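Local coordinates for putative endonuclease/exonuclease/phosphatase family protein (Bacteroides thetaiotaomicron, PDB 3MPR) that probably acts as a metal-dependent phosphodiesterase of the endonuclease/exonuclease/phosphatase family, perhaps cleaving nucleic acid, with a magnesium site in its DNase I-like fold, at residues 90-96 and 126-130; 210-214 and 223-228; 246-252 and 271-277; 32-36 and 59-64. All blocks are in the same frame, centred on the assembly; numbering follows the deposited sequence.

How the contacts relate
All four contacts are partly buried; contacts 1 and 3 have the more exposed residues. Both are antiparallel strand pairs held by backbone hydrogen bonds. Contact 1 is the edge of a sheet of the DNase I-like sandwich, with one face buried and one in solvent. Contact 3 is a separate two-stranded sheet, its centre about 25 Å from the centre of the chain. Contact 2 pairs irregular chain through a threonine and mostly weak backbone bonds. Contact 4 packs two helices through apolar side chains and one bridging water, without direct hydrogen bonds between its segments. Contacts 3 and 4 touch, where Pro277 and Tyr248 pack on Val34 of helix 28-41. Contacts 2 and 3 both reach the second subunit.

Contact 1: residues 90-96 and 126-130; sequences TDKFDIV and HFKCK
Phe127 lies across the base of Phe93, its CD2 3.8 Å from Phe93 CB, and its CE2 is 3.7 Å from Ile95 CG1. This is an antiparallel strand pair at the edge of a DNase I-like sandwich sheet. Strands 93-95 and 126-129 run at 145° with axes 4.6 Å apart. Phe93 faces Cys129 and Ile95 faces Phe127 in non-hydrogen-bonded pairs. Asp94 and Lys128 form the hydrogen-bonded pair between them, Asp94 N to Lys128 O and Lys128 N to Asp94 O, both 2.9 Å. Lys130 N to Lys92 O and Val96 N to His126 O, both 2.8 Å, extend the pairing. Phe93, Ile95, Phe127 and Cys129 share the inner face, where strands 5-13 and 67-70 of the other sheet cover them. Phe93, Phe127 and Ile95 take chi1 m. Cys129 SG sits at the edge of the Phe93 ring, 3.7 Å from CE2. Asp94 and Lys128 point to the exposed face. Val96 CB makes a CH-pi contact over one face of the His126 ring, 3.8 Å from its centroid, while His126 NE2 bonds Glu135. Lys130, chi1 m then t throughout, puts NZ 2.9 Å from Thr90 O; water 1 joins NZ to Asp94 OD1, 2.8 Å from each.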
# COMPACT_ATOMS: atom_id res chain seq x y z
N THR A 90 15.61 3.68 -13.51
CA THR A 90 16.41 3.85 -14.71
C THR A 90 16.13 2.74 -15.73
O THR A 90 16.33 2.91 -16.93
CB THR A 90 17.93 3.94 -14.41
OG1 THR A 90 18.36 2.75 -13.74
CG2 THR A 90 18.24 5.15 -13.55
N ASP A 91 15.67 1.59 -15.25
CA ASP A 91 15.35 0.50 -16.17
C ASP A 91 14.04 0.73 -16.92
O ASP A 91 13.75 0.00 -17.87
CB ASP A 91 15.38 -0.88 -15.47
CG ASP A 91 14.22 -1.08 -14.49
OD1 ASP A 91 13.44 -0.15 -14.24
OD2 ASP A 91 14.10 -2.21 -13.95
N LYS A 92 13.27 1.74 -16.51
CA LYS A 92 11.99 2.03 -17.17
C LYS A 92 11.94 3.27 -18.07
O LYS A 92 11.18 3.30 -19.03
CB LYS A 92 10.88 2.14 -16.13
CG LYS A 92 10.38 0.79 -15.63
CD LYS A 92 9.32 1.00 -14.55
CE LYS A 92 9.10 -0.27 -13.75
NZ LYS A 92 8.03 -1.11 -14.33
N PHE A 93 12.76 4.28 -17.78
CA PHE A 93 12.67 5.54 -18.51
C PHE A 93 14.03 6.02 -18.96
O PHE A 93 15.02 5.85 -18.24
CB PHE A 93 12.06 6.64 -17.63
CG PHE A 93 10.77 6.24 -16.97
CD1 PHE A 93 10.76 5.76 -15.68
CD2 PHE A 93 9.56 6.33 -17.66
CE1 PHE A 93 9.58 5.38 -15.06
CE2 PHE A 93 8.37 5.96 -17.06
CZ PHE A 93 8.38 5.48 -15.76
N ASP A 94 14.08 6.63 -20.14
CA ASP A 94 15.22 7.46 -20.52
C ASP A 94 14.84 8.92 -20.33
O ASP A 94 13.67 9.28 -20.43
CB ASP A 94 15.59 7.25 -21.99
CG ASP A 94 16.31 5.92 -22.23
OD1 ASP A 94 17.23 5.60 -21.45
OD2 ASP A 94 15.96 5.22 -23.20
N ILE A 95 15.84 9.77 -20.06
CA ILE A 95 15.60 11.20 -20.01
C ILE A 95 15.91 11.80 -21.36
O ILE A 95 17.01 11.63 -21.88
CB ILE A 95 16.44 11.88 -18.96
CG1 ILE A 95 15.91 11.52 -17.57
CG2 ILE A 95 16.44 13.40 -19.18
CD1 ILE A 95 16.80 11.97 -16.44
N VAL A 96 14.92 12.46 -21.95
CA VAL A 96 15.13 13.14 -23.23
C VAL A 96 15.73 14.49 -22.94
O VAL A 96 16.68 14.92 -23.60
CB VAL A 96 13.80 13.32 -23.98
CG1 VAL A 96 14.02 14.07 -25.29
CG2 VAL A 96 13.14 11.98 -24.25
N HIS A 126 11.60 15.62 -19.24
CA HIS A 126 10.88 15.05 -20.38
C HIS A 126 11.34 13.60 -20.47
O HIS A 126 12.49 13.33 -20.80
CB HIS A 126 11.27 15.84 -21.63
CG HIS A 126 10.73 15.31 -22.92
ND1 HIS A 126 10.78 16.03 -24.09
CD2 HIS A 126 10.14 14.13 -23.23
CE1 HIS A 126 10.25 15.31 -25.07
NE2 HIS A 126 9.86 14.15 -24.57
N PHE A 127 10.45 12.67 -20.13
CA PHE A 127 10.80 11.25 -20.08
C PHE A 127 10.29 10.46 -21.27
O PHE A 127 9.30 10.84 -21.89
CB PHE A 127 10.25 10.60 -18.81
CG PHE A 127 10.91 11.08 -17.56
CD1 PHE A 127 10.45 12.20 -16.91
CD2 PHE A 127 12.00 10.39 -17.03
CE1 PHE A 127 11.07 12.66 -15.76
CE2 PHE A 127 12.64 10.85 -15.88
CZ PHE A 127 12.16 11.98 -15.24
N LYS A 128 10.95 9.34 -21.57
CA LYS A 128 10.51 8.42 -22.59
C LYS A 128 10.50 6.99 -22.02
O LYS A 128 11.52 6.51 -21.53
CB LYS A 128 11.43 8.48 -23.82
CG LYS A 128 10.99 7.58 -24.97
CD LYS A 128 11.86 7.80 -26.20
CE LYS A 128 11.30 7.09 -27.41
NZ LYS A 128 12.21 7.21 -28.59
N CYS A 129 9.36 6.33 -22.09
CA CYS A 129 9.24 4.97 -21.58
C CYS A 129 10.03 4.02 -22.48
O CYS A 129 9.86 4.01 -23.70
CB CYS A 129 7.77 4.56 -21.50
SG CYS A 129 6.81 5.66 -20.43
N LYS A 130 10.90 3.23 -21.86
CA LYS A 130 11.73 2.30 -22.62
C LYS A 130 10.92 1.21 -23.30
O LYS A 130 11.28 0.74 -24.38
CB LYS A 130 12.81 1.69 -21.72
CG LYS A 130 13.90 2.67 -21.33
CD LYS A 130 15.00 1.99 -20.51
CE LYS A 130 16.21 2.89 -20.39
NZ LYS A 130 17.32 2.29 -19.57
O HOH W 1 19.32 3.84 -20.68
O HOH W 2 13.21 5.36 -24.01

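Contact 2: residues 210-214 and 223-228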
# COMPACT_ATOMS: atom_id res chain seq x y z
N LEU A 210 -7.78 7.63 3.37
CA LEU A 210 -8.12 7.50 4.79
C LEU A 210 -7.65 8.71 5.55
O LEU A 210 -7.88 8.82 6.75
CB LEU A 210 -7.50 6.24 5.38
CG LEU A 210 -7.93 4.95 4.68
CD1 LEU A 210 -7.19 3.78 5.29
CD2 LEU A 210 -9.42 4.78 4.81
N ASN A 211 -6.98 9.62 4.84
CA ASN A 211 -6.49 10.85 5.45
C ASN A 211 -6.16 11.86 4.36
O ASN A 211 -6.12 11.51 3.17
CB ASN A 211 -5.23 10.55 6.28
CG ASN A 211 -5.20 11.34 7.58
OD1 ASN A 211 -5.46 12.54 7.60
ND2 ASN A 211 -4.88 10.66 8.69
N GLY A 212 -5.96 13.10 4.77
CA GLY A 212 -5.37 14.12 3.91
C GLY A 212 -3.87 13.90 3.86
O GLY A 212 -3.38 12.84 4.27
N THR A 213 -3.11 14.89 3.40
CA THR A 213 -1.72 14.62 3.08
C THR A 213 -0.69 15.13 4.09
O THR A 213 0.43 14.61 4.13
CB THR A 213 -1.35 15.09 1.67
OG1 THR A 213 -1.40 16.52 1.61
CG2 THR A 213 -2.33 14.49 0.66
N PHE A 214 -1.04 16.12 4.90
CA PHE A 214 -0.12 16.57 5.96
C PHE A 214 -0.44 15.89 7.29
O PHE A 214 -1.61 15.78 7.67
CB PHE A 214 -0.18 18.09 6.11
CG PHE A 214 0.84 18.66 7.08
CD1 PHE A 214 2.19 18.44 6.90
CD2 PHE A 214 0.43 19.43 8.17
CE1 PHE A 214 3.13 18.96 7.78
CE2 PHE A 214 1.36 19.95 9.05
CZ PHE A 214 2.71 19.72 8.86
N THR A 223 -7.25 15.14 8.73
CA THR A 223 -7.75 16.32 8.02
C THR A 223 -8.30 15.92 6.67
O THR A 223 -7.89 14.89 6.11
CB THR A 223 -6.66 17.38 7.82
OG1 THR A 223 -7.23 18.55 7.21
CG2 THR A 223 -5.55 16.84 6.93
N GLU A 224 -9.24 16.71 6.15
CA GLU A 224 -9.66 16.55 4.76
C GLU A 224 -8.89 17.49 3.84
O GLU A 224 -9.13 17.51 2.63
CB GLU A 224 -11.17 16.79 4.62
CG GLU A 224 -12.02 15.70 5.27
CD GLU A 224 -13.51 15.89 5.01
OE1 GLU A 224 -14.10 16.82 5.60
OE2 GLU A 224 -14.09 15.11 4.22
N SER A 225 -7.98 18.28 4.40
CA SER A 225 -7.14 19.14 3.56
C SER A 225 -6.13 18.29 2.80
O SER A 225 -5.50 17.41 3.37
CB SER A 225 -6.37 20.16 4.41
OG SER A 225 -7.25 21.16 4.92
N ARG A 226 -5.97 18.57 1.51
CA ARG A 226 -4.91 17.96 0.71
C ARG A 226 -4.00 19.11 0.26
O ARG A 226 -4.46 20.08 -0.36
CB ARG A 226 -5.51 17.23 -0.50
CG ARG A 226 -6.69 16.29 -0.15
CD ARG A 226 -7.17 15.49 -1.35
NE ARG A 226 -7.49 16.32 -2.50
CZ ARG A 226 -8.64 16.98 -2.67
NH1 ARG A 226 -9.60 16.90 -1.77
NH2 ARG A 226 -8.82 17.70 -3.77
N ILE A 227 -2.72 19.05 0.63
CA ILE A 227 -1.79 20.08 0.19
C ILE A 227 -0.72 19.52 -0.75
O ILE A 227 0.03 20.27 -1.39
CB ILE A 227 -1.17 20.84 1.38
CG1 ILE A 227 -0.26 19.94 2.22
CG2 ILE A 227 -2.28 21.48 2.24
CD1 ILE A 227 0.47 20.69 3.33
N ASP A 228 -0.67 18.19 -0.84
CA ASP A 228 0.20 17.53 -1.79
C ASP A 228 -0.71 16.97 -2.86
O ASP A 228 -1.64 16.23 -2.55
CB ASP A 228 0.95 16.40 -1.09
CG ASP A 228 1.74 16.90 0.11
OD1 ASP A 228 1.26 16.78 1.26
OD2 ASP A 228 2.84 17.45 -0.12
O HOH W 3 -3.12 18.11 4.48
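This is a contact between two irregular segments of the long connection from strand 206-208 to strand 228-232, made through backbone and a buried threonine. The nearest CA atoms are those of Gly212 and Glu224, 5.0 Å apart. With chi1 p, Thr213 OG1 donates to Asp228 OD1 at 2.7 Å and accepts from Ile227 N at 3.0 Å. One hydroxyl thus ties 210-214 to Ile227 and Asp228, where the chain approaches strand 228-232. The position of Asp228 OD1 is less certain, since it lies too close to another atom of the model. The backbone bonds are weak: Gly212 N to Thr223 O at 3.0 Å and Thr213 N to Ser225 O at 3.5 Å. Water 3 adds to them, 2.9 Å from Phe214 N and 2.7 Å from Ser225 O. A CB on Gly212 would clash with Ser225 O and Thr223 O. Thr223 OG1 accepts from Ser225 N at 2.9 Å, an ST turn. Phe214 CB packs on Ile227 CD1 at 3.9 Å. The linked segments lie beside the metal site of the DNase I-like fold: the Phe214 ring meets His280 edge-to-face, and its side chain is about 7 Å from that of Glu51, which binds magnesium in a structure of this protein, though no metal is bound to this chain here. Ile227 and Asp228 touch Asp178 of strand 173-178. Arg226 forms a salt bridge with Asp199 of strand 198-199 and a cation-pi contact with Tyr201 of helix 200-203.

Contact 3: residues 246-252 and 271-277. With ACY (acetic acid), chain E.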
# COMPACT_ATOMS: atom_id res chain seq x y z
N ASP A 246 1.16 4.19 6.02
CA ASP A 246 2.03 3.20 6.65
C ASP A 246 2.80 3.87 7.77
O ASP A 246 3.25 5.01 7.62
CB ASP A 246 3.05 2.63 5.65
CG ASP A 246 2.43 2.06 4.38
OD1 ASP A 246 1.40 2.58 3.91
OD2 ASP A 246 3.04 1.12 3.83
N THR A 247 2.96 3.18 8.90
CA THR A 247 3.79 3.70 9.99
C THR A 247 4.78 2.67 10.50
O THR A 247 4.53 1.46 10.47
CB THR A 247 2.92 4.15 11.21
OG1 THR A 247 1.98 3.11 11.52
CG2 THR A 247 2.16 5.43 10.90
N TYR A 248 5.92 3.16 11.00
CA TYR A 248 6.88 2.30 11.67
C TYR A 248 6.77 2.51 13.18
O TYR A 248 5.85 3.19 13.65
CB TYR A 248 8.30 2.53 11.13
CG TYR A 248 8.98 3.84 11.51
CD1 TYR A 248 9.94 3.87 12.51
CD2 TYR A 248 8.69 5.03 10.85
CE1 TYR A 248 10.59 5.04 12.85
CE2 TYR A 248 9.35 6.23 11.19
CZ TYR A 248 10.30 6.22 12.20
OH TYR A 248 10.96 7.36 12.58
N ARG A 249 7.67 1.91 13.95
CA ARG A 249 7.59 2.02 15.41
C ARG A 249 8.95 2.35 15.98
O ARG A 249 9.96 1.91 15.45
CB ARG A 249 7.09 0.72 16.04
CG ARG A 249 5.69 0.27 15.60
CD ARG A 249 4.54 1.09 16.21
NE ARG A 249 3.26 0.54 15.75
CZ ARG A 249 2.67 0.88 14.62
NH1 ARG A 249 3.22 1.81 13.84
NH2 ARG A 249 1.52 0.31 14.26
N SER A 250 8.96 3.10 17.08
CA SER A 250 10.20 3.35 17.80
C SER A 250 9.98 3.08 19.28
O SER A 250 8.85 3.05 19.75
CB SER A 250 10.65 4.80 17.59
OG SER A 250 9.72 5.69 18.17
N VAL A 251 11.07 2.86 20.00
CA VAL A 251 10.98 2.66 21.44
C VAL A 251 10.72 4.00 22.12
O VAL A 251 11.40 4.99 21.85
CB VAL A 251 12.26 2.04 22.01
CG1 VAL A 251 12.19 1.96 23.53
CG2 VAL A 251 12.47 0.66 21.41
N ARG A 252 9.72 4.02 22.99
CA ARG A 252 9.37 5.20 23.78
C ARG A 252 10.44 5.45 24.83
O ARG A 252 10.70 4.59 25.68
CB ARG A 252 8.03 4.99 24.47
CG ARG A 252 6.92 5.89 24.00
CD ARG A 252 5.73 5.85 24.94
NE ARG A 252 4.46 5.76 24.22
CZ ARG A 252 3.90 6.75 23.54
NH1 ARG A 252 4.50 7.94 23.48
NH2 ARG A 252 2.75 6.56 22.92
N ALA A 271 8.02 -0.30 25.72
CA ALA A 271 6.86 0.40 25.17
C ALA A 271 7.27 1.08 23.86
O ALA A 271 8.42 1.49 23.71
CB ALA A 271 6.34 1.42 26.15
N TYR A 272 6.33 1.17 22.92
CA TYR A 272 6.62 1.69 21.59
C TYR A 272 5.61 2.75 21.22
O TYR A 272 4.57 2.86 21.87
CB TYR A 272 6.55 0.56 20.55
CG TYR A 272 7.59 -0.51 20.73
CD1 TYR A 272 7.37 -1.58 21.59
CD2 TYR A 272 8.80 -0.45 20.04
CE1 TYR A 272 8.33 -2.57 21.76
CE2 TYR A 272 9.76 -1.43 20.20
CZ TYR A 272 9.52 -2.48 21.06
OH TYR A 272 10.47 -3.46 21.22
N GLU A 273 5.92 3.53 20.18
CA GLU A 273 4.97 4.48 19.65
C GLU A 273 5.02 4.49 18.13
O GLU A 273 6.06 4.22 17.53
CB GLU A 273 5.23 5.89 20.19
CG GLU A 273 6.56 6.49 19.78
CD GLU A 273 6.82 7.82 20.48
OE1 GLU A 273 6.17 8.83 20.12
OE2 GLU A 273 7.66 7.86 21.41
N ALA A 274 3.90 4.81 17.51
CA ALA A 274 3.86 4.92 16.06
C ALA A 274 4.63 6.15 15.63
O ALA A 274 4.63 7.16 16.32
CB ALA A 274 2.42 5.00 15.57
N ARG A 275 5.30 6.04 14.48
CA ARG A 275 6.04 7.15 13.89
C ARG A 275 5.67 7.20 12.41
O ARG A 275 5.53 6.15 11.78
CB ARG A 275 7.55 6.88 13.96
CG ARG A 275 8.14 6.89 15.35
CD ARG A 275 8.39 8.32 15.80
NE ARG A 275 8.95 8.38 17.14
CZ ARG A 275 9.19 9.52 17.79
NH1 ARG A 275 8.91 10.68 17.21
NH2 ARG A 275 9.69 9.50 19.02
N THR A 276 5.52 8.40 11.86
CA THR A 276 5.25 8.51 10.43
C THR A 276 6.60 8.67 9.71
O THR A 276 7.49 9.35 10.22
CB THR A 276 4.32 9.68 10.10
OG1 THR A 276 4.90 10.90 10.61
CG2 THR A 276 2.96 9.46 10.74
N PRO A 277 6.77 8.01 8.56
CA PRO A 277 8.05 8.06 7.84
C PRO A 277 8.41 9.48 7.41
O PRO A 277 9.59 9.80 7.34
CB PRO A 277 7.80 7.16 6.62
CG PRO A 277 6.74 6.19 7.09
CD PRO A 277 5.85 7.01 7.99
C ACY E . 10.04 -0.70 12.24
O ACY E . 10.86 0.18 11.89
OXT ACY E . 8.90 -0.48 12.71
CH3 ACY E . 10.49 -2.12 12.05
O HOH W 4 9.37 9.66 12.18
O HOH W 5 10.29 7.09 20.36
O HOH W 6 10.35 1.38 26.38
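Asp246 leads in, its O 3.3 Å from Pro277 CD and its carboxylate bonded to Tyr208 of the second subunit. Tyr248 N donates to Arg275 O at 3.1 Å, and Arg275 N to Tyr248 O at 3.0 Å. Arg275 CB packs on one face of the Tyr248 ring, while Tyr248 OH hydrogen-bonds Gln30 of helix 28-41. Arg249 faces Ala274; its N donates to OXT of a bound acetic acid, probably from the crystallisation liquor, at 3.0 Å, and its NE bonds Ser221 of the second subunit. Ser250 and Glu273 form the next hydrogen-bonded pair. Ser250 OG accepts from Arg275 NE at 3.0 Å; Arg275 NH1 bonds Arg24 O and forms a salt bridge with Asp26. Arg252 N donates to Ala271 O at 2.9 Å. Arg252 NH1 lies 3.8 Å from Glu273 OE2, a long salt bridge of charges only. This is a separate two-stranded antiparallel sheet, its strands joined by a long, partly unmodelled connection, packed against the second subunit.

Contact 4: residues 32-36 and 59-64; sequences YPVIA and DMKEAL
Tyr32 has an off-rotamer chi1 of 92°, which lays its ring against the next helix. Asp59 CB covers one ring face, 3.8 Å from the centroid, in a CH-pi contact. Segments 32-36 and 59-63 are helical and cross at -49°, with axes 9.6 Å apart. The first is kinked at Pro33 and Val34, whose N atoms have no hydrogen bond to the turn before. The closest CA pair is Ala36 and Ala63, 6.1 Å apart. Ala36 CB meets Ala63 CB at 3.5 Å. Selenomethionine Met60, with all three chi angles m, puts SE 4.1 Å from Tyr32 CB and CE 3.8 Å from Ile35 CG2. Its SE makes an oblique Met-aromatic contact with Tyr32. Leu64 CD2 lies 4.0 Å from Ala36 CB. Trp28 stacks on Tyr32, and Trp28 NE1 hydrogen-bonds Asp59 OD2. This is helix-on-helix packing of 28-41 with 54-63. Water 7 bridges Tyr32 OH at 2.7 Å, Asp59 O at 2.8 Å and Glu62 OE1 at 2.6 Å. The segments are therefore held by apolar packing, with water-mediated polar links at the tyrosine hydroxyl.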
# COMPACT_ATOMS: atom_id res chain seq x y z
N TYR A 32 14.41 7.60 6.90
CA TYR A 32 14.57 7.41 5.47
C TYR A 32 14.65 5.95 5.00
O TYR A 32 14.19 5.64 3.91
CB TYR A 32 15.70 8.30 4.89
CG TYR A 32 17.09 7.69 4.83
CD1 TYR A 32 17.41 6.74 3.88
CD2 TYR A 32 18.09 8.12 5.70
CE1 TYR A 32 18.70 6.20 3.82
CE2 TYR A 32 19.35 7.59 5.65
CZ TYR A 32 19.66 6.64 4.71
OH TYR A 32 20.93 6.13 4.67
N PRO A 33 15.20 5.05 5.83
CA PRO A 33 15.18 3.66 5.38
C PRO A 33 13.74 3.16 5.21
O PRO A 33 13.48 2.37 4.31
CB PRO A 33 15.90 2.92 6.50
CG PRO A 33 16.85 3.96 7.08
CD PRO A 33 16.01 5.23 7.05
N VAL A 34 12.82 3.63 6.04
CA VAL A 34 11.39 3.28 5.90
C VAL A 34 10.78 3.92 4.65
O VAL A 34 10.06 3.27 3.89
CB VAL A 34 10.60 3.69 7.16
CG1 VAL A 34 9.14 3.24 7.06
CG2 VAL A 34 11.24 3.10 8.42
N ILE A 35 11.06 5.21 4.45
CA ILE A 35 10.66 5.88 3.21
C ILE A 35 11.09 5.07 1.98
O ILE A 35 10.29 4.84 1.08
CB ILE A 35 11.24 7.32 3.13
CG1 ILE A 35 10.63 8.20 4.22
CG2 ILE A 35 11.03 7.93 1.73
CD1 ILE A 35 11.29 9.59 4.34
N ALA A 36 12.35 4.63 1.95
CA ALA A 36 12.85 3.87 0.80
C ALA A 36 12.10 2.55 0.64
O ALA A 36 11.72 2.19 -0.47
CB ALA A 36 14.36 3.62 0.90
N ASP A 59 21.52 9.72 0.16
CA ASP A 59 21.04 8.64 1.01
C ASP A 59 19.92 7.87 0.33
O ASP A 59 19.88 6.63 0.36
CB ASP A 59 20.49 9.19 2.33
CG ASP A 59 21.53 9.88 3.17
OD1 ASP A 59 22.74 9.64 2.93
OD2 ASP A 59 21.14 10.64 4.08
N MSE A 60 18.99 8.60 -0.26
CA MSE A 60 17.84 7.95 -0.88
C MSE A 60 18.27 7.12 -2.07
O MSE A 60 17.85 5.98 -2.23
CB MSE A 60 16.76 8.97 -1.27
CG MSE A 60 16.02 9.57 -0.08
SE MSE A 60 14.94 8.20 0.86
CE MSE A 60 13.96 7.52 -0.67
N LYS A 61 19.12 7.68 -2.93
CA LYS A 61 19.61 6.91 -4.06
C LYS A 61 20.36 5.65 -3.59
O LYS A 61 20.18 4.57 -4.14
CB LYS A 61 20.48 7.78 -4.98
CG LYS A 61 21.02 7.05 -6.19
CD LYS A 61 21.69 8.01 -7.17
CE LYS A 61 22.24 7.28 -8.37
NZ LYS A 61 23.01 8.21 -9.25
N GLU A 62 21.18 5.79 -2.56
CA GLU A 62 21.87 4.61 -2.04
C GLU A 62 20.85 3.56 -1.58
O GLU A 62 21.04 2.37 -1.79
CB GLU A 62 22.82 4.98 -0.90
CG GLU A 62 23.45 3.77 -0.20
CD GLU A 62 24.36 4.19 0.94
OE1 GLU A 62 23.86 4.82 1.90
OE2 GLU A 62 25.57 3.89 0.88
N ALA A 63 19.76 4.02 -0.98
CA ALA A 63 18.73 3.11 -0.47
C ALA A 63 17.82 2.60 -1.58
O ALA A 63 16.99 1.72 -1.33
CB ALA A 63 17.89 3.80 0.61
N LEU A 64 17.97 3.14 -2.78
CA LEU A 64 17.08 2.80 -3.89
C LEU A 64 17.83 2.32 -5.13
O LEU A 64 17.90 3.03 -6.13
CB LEU A 64 16.18 3.98 -4.26
CG LEU A 64 15.10 4.35 -3.23
CD1 LEU A 64 14.37 5.62 -3.68
CD2 LEU A 64 14.11 3.20 -3.04
O HOH W 7 21.29 5.07 2.25